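PDB 3L47: odorant binding protein (AGAP010409-PA) from Anopheles gambiae, which probably binds odorants or similar small hydrophobic molecules, as a secreted member of the PBP/GOBP family. Local coordinates for residues A[37-42]-A[96-101]. Numbering follows the deposited sequence.
With AU (gold ion), chain B.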
ATOM      1  N   VAL A  37      -5.698  11.812  -3.919  1.00 18.92           N
ATOM      2  CA  VAL A  37      -5.669  11.002  -5.138  1.00 18.39           C
ATOM      3  C   VAL A  37      -4.744   9.815  -4.930  1.00 18.96           C
ATOM      4  O   VAL A  37      -5.131   8.671  -5.160  1.00 19.42           O
ATOM      5  CB  VAL A  37      -5.159  11.796  -6.381  1.00 21.01           C
ATOM      6  CG1 VAL A  37      -4.767  10.846  -7.521  1.00 18.12           C
ATOM      7  CG2 VAL A  37      -6.191  12.837  -6.854  1.00 19.17           C
ATOM      8  N   THR A  38      -3.517  10.089  -4.487  1.00 18.72           N
ATOM      9  CA  THR A  38      -2.532   9.028  -4.290  1.00 19.72           C
ATOM     10  C   THR A  38      -3.028   8.014  -3.281  1.00 18.27           C
ATOM     11  O   THR A  38      -2.833   6.818  -3.476  1.00 17.40           O
ATOM     12  CB  THR A  38      -1.128   9.568  -3.889  1.00 19.81           C
ATOM     13  OG1 THR A  38      -0.539  10.228  -5.015  1.00 20.72           O
ATOM     14  CG2 THR A  38      -0.210   8.442  -3.444  1.00 18.33           C
ATOM     15  N   HIS A  39      -3.676   8.498  -2.224  1.00 17.94           N
ATOM     16  CA  HIS A  39      -4.245   7.627  -1.207  1.00 18.89           C
ATOM     17  C   HIS A  39      -5.107   6.544  -1.855  1.00 18.21           C
ATOM     18  O   HIS A  39      -4.967   5.355  -1.551  1.00 17.83           O
ATOM     19  CB  HIS A  39      -5.065   8.411  -0.170  1.00 18.06           C
ATOM     20  CG  HIS A  39      -4.255   9.377   0.651  1.00 19.99           C
ATOM     21  ND1 HIS A  39      -4.829  10.281   1.524  1.00 19.57           N
ATOM     22  CD2 HIS A  39      -2.922   9.606   0.710  1.00 21.72           C
ATOM     23  CE1 HIS A  39      -3.888  11.007   2.097  1.00 19.87           C
ATOM     24  NE2 HIS A  39      -2.717  10.619   1.620  1.00 21.05           N
ATOM     25  N   CYS A  40      -5.978   6.954  -2.767  1.00 18.03           N
ATOM     26  CA  CYS A  40      -6.898   6.025  -3.412  1.00 18.40           C
ATOM     27  C   CYS A  40      -6.191   5.143  -4.445  1.00 17.45           C
ATOM     28  O   CYS A  40      -6.507   3.969  -4.597  1.00 16.56           O
ATOM     29  CB  CYS A  40      -8.077   6.779  -4.035  1.00 17.28           C
ATOM     30  SG  CYS A  40      -9.268   7.485  -2.828  1.00 18.51           S
ATOM     31  N   PHE A  41      -5.237   5.726  -5.155  1.00 18.49           N
ATOM     32  CA  PHE A  41      -4.401   4.980  -6.080  1.00 17.98           C
ATOM     33  C   PHE A  41      -3.655   3.838  -5.391  1.00 17.71           C
ATOM     34  O   PHE A  41      -3.602   2.723  -5.902  1.00 17.07           O
ATOM     35  CB  PHE A  41      -3.378   5.898  -6.725  1.00 18.70           C
ATOM     36  CG  PHE A  41      -2.502   5.195  -7.712  1.00 20.44           C
ATOM     37  CD1 PHE A  41      -3.006   4.813  -8.950  1.00 19.11           C
ATOM     38  CD2 PHE A  41      -1.183   4.887  -7.399  1.00 20.80           C
ATOM     39  CE1 PHE A  41      -2.208   4.145  -9.863  1.00 20.74           C
ATOM     40  CE2 PHE A  41      -0.373   4.213  -8.311  1.00 23.01           C
ATOM     41  CZ  PHE A  41      -0.895   3.840  -9.551  1.00 22.27           C
ATOM     42  N   VAL A  42      -3.073   4.136  -4.233  1.00 17.32           N
ATOM     43  CA  VAL A  42      -2.368   3.143  -3.437  1.00 16.90           C
ATOM     44  C   VAL A  42      -3.315   2.058  -2.941  1.00 16.30           C
ATOM     45  O   VAL A  42      -2.996   0.881  -3.048  1.00 17.87           O
ATOM     46  CB  VAL A  42      -1.566   3.792  -2.265  1.00 18.95           C
ATOM     47  CG1 VAL A  42      -1.044   2.728  -1.280  1.00 17.89           C
ATOM     48  CG2 VAL A  42      -0.403   4.608  -2.824  1.00 19.10           C
ATOM     49  N   LEU A  96     -11.646   5.179   3.536  1.00 21.36           N
ATOM     50  CA  LEU A  96     -10.958   3.948   3.159  1.00 20.32           C
ATOM     51  C   LEU A  96      -9.632   4.173   2.432  1.00 19.58           C
ATOM     52  O   LEU A  96      -8.678   3.401   2.596  1.00 19.44           O
ATOM     53  CB  LEU A  96     -11.881   3.085   2.311  1.00 18.44           C
ATOM     54  CG  LEU A  96     -13.138   2.716   3.089  1.00 20.93           C
ATOM     55  CD1 LEU A  96     -14.010   1.793   2.267  1.00 19.51           C
ATOM     56  CD2 LEU A  96     -12.766   2.065   4.443  1.00 21.04           C
ATOM     57  N   CYS A  97      -9.569   5.220   1.625  1.00 18.62           N
ATOM     58  CA  CYS A  97      -8.342   5.509   0.896  1.00 19.66           C
ATOM     59  C   CYS A  97      -7.265   5.962   1.881  1.00 20.04           C
ATOM     60  O   CYS A  97      -6.078   5.613   1.769  1.00 17.65           O
ATOM     61  CB  CYS A  97      -8.596   6.586  -0.158  1.00 19.27           C
ATOM     62  SG  CYS A  97      -9.701   6.030  -1.464  1.00 19.76           S
ATOM     63  N   GLU A  98      -7.697   6.748   2.853  1.00 18.90           N
ATOM     64  CA  GLU A  98      -6.779   7.248   3.821  1.00 19.01           C
ATOM     65  C   GLU A  98      -6.320   6.129   4.724  1.00 18.41           C
ATOM     66  O   GLU A  98      -5.180   6.131   5.172  1.00 17.53           O
ATOM     67  CB  GLU A  98      -7.430   8.335   4.648  1.00 21.23           C
ATOM     68  CG  GLU A  98      -6.601   8.721   5.838  1.00 20.46           C
ATOM     69  CD  GLU A  98      -6.986  10.068   6.310  1.00 26.66           C
ATOM     70  OE1 GLU A  98      -6.475  11.036   5.694  1.00 27.50           O
ATOM     71  OE2 GLU A  98      -7.821  10.157   7.251  1.00 28.40           O
ATOM     72  N   ARG A  99      -7.212   5.181   5.005  1.00 17.60           N
ATOM     73  CA  ARG A  99      -6.843   4.025   5.816  1.00 17.82           C
ATOM     74  C   ARG A  99      -5.779   3.165   5.131  1.00 17.20           C
ATOM     75  O   ARG A  99      -4.813   2.747   5.754  1.00 17.18           O
ATOM     76  CB  ARG A  99      -8.063   3.171   6.120  1.00 18.87           C
ATOM     77  CG  ARG A  99      -7.795   2.074   7.126  1.00 19.22           C
ATOM     78  CD  ARG A  99      -8.959   1.093   7.142  1.00 21.82           C
ATOM     79  NE  ARG A  99     -10.198   1.727   7.602  1.00 24.08           N
ATOM     80  CZ  ARG A  99     -11.403   1.178   7.474  1.00 25.04           C
ATOM     81  NH1 ARG A  99     -11.526  -0.010   6.892  1.00 24.78           N
ATOM     82  NH2 ARG A  99     -12.482   1.811   7.924  1.00 22.19           N
ATOM     83  N   ALA A 100      -5.980   2.901   3.847  1.00 16.84           N
ATOM     84  CA  ALA A 100      -5.055   2.120   3.056  1.00 16.53           C
ATOM     85  C   ALA A 100      -3.713   2.820   2.922  1.00 16.52           C
ATOM     86  O   ALA A 100      -2.670   2.168   2.951  1.00 18.05           O
ATOM     87  CB  ALA A 100      -5.650   1.823   1.663  1.00 15.09           C
ATOM     88  N   TYR A 101      -3.730   4.141   2.764  1.00 17.00           N
ATOM     89  CA  TYR A 101      -2.485   4.889   2.580  1.00 17.51           C
ATOM     90  C   TYR A 101      -1.679   4.878   3.864  1.00 17.71           C
ATOM     91  O   TYR A 101      -0.446   4.784   3.851  1.00 17.35           O
ATOM     92  CB  TYR A 101      -2.744   6.333   2.157  1.00 16.86           C
ATOM     93  CG  TYR A 101      -1.456   7.084   1.904  1.00 18.51           C
ATOM     94  CD1 TYR A 101      -0.860   7.816   2.913  1.00 19.00           C
ATOM     95  CD2 TYR A 101      -0.812   7.032   0.662  1.00 19.24           C
ATOM     96  CE1 TYR A 101       0.316   8.493   2.707  1.00 20.56           C
ATOM     97  CE2 TYR A 101       0.370   7.706   0.446  1.00 19.90           C
ATOM     98  CZ  TYR A 101       0.926   8.442   1.480  1.00 21.77           C
ATOM     99  OH  TYR A 101       2.095   9.139   1.318  1.00 23.56           O
TER
HETATM  100 AU    AU B   1      -7.014  10.504   1.469  1.00 24.80          AU
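Thr38 opens the contact with its methyl: CG2, anti to the backbone N, comes obliquely to the Tyr101 ring, 4.0 Å from Tyr101 CE2, while OG1 is hydrogen-bonded to Tyr27 OH and Asp35 OD1. The CD2 corner of the His39 imidazole comes over one face of the Tyr101 ring, though the modelled approach is too close to be trusted in detail; the two rings meet obliquely, planes at 37° and centroids 4.2 Å apart. His39 ND1 binds a gold ion at 2.2 Å, and NE2 is hydrogen-bonded to Asp34 OD1, which together should hold the ring's rotation. Next comes the disulfide, Cys40 SG to Cys97 SG at 2.0 Å. Both sulfurs stand beside their own backbone N, and chi3 of 100° gives a right-handed disulfide near the usual quarter turn. Val42 ends the row, its CG2 at the edge of the Tyr101 ring, 4.3 Å from Tyr101 CD2. Tyr101 OH is held by the carbonyl of Phe32. The short axes approach to 7.6 Å at 72°, a steep crossing with the covalent link at the nearest CA pair. Cys40–Cys97 thus ties helix 36-48 to helix 96-104 in this disulfide-braced helical fold, with helix 21-28 packed against Val37 and strand 52-53 meeting Ala100.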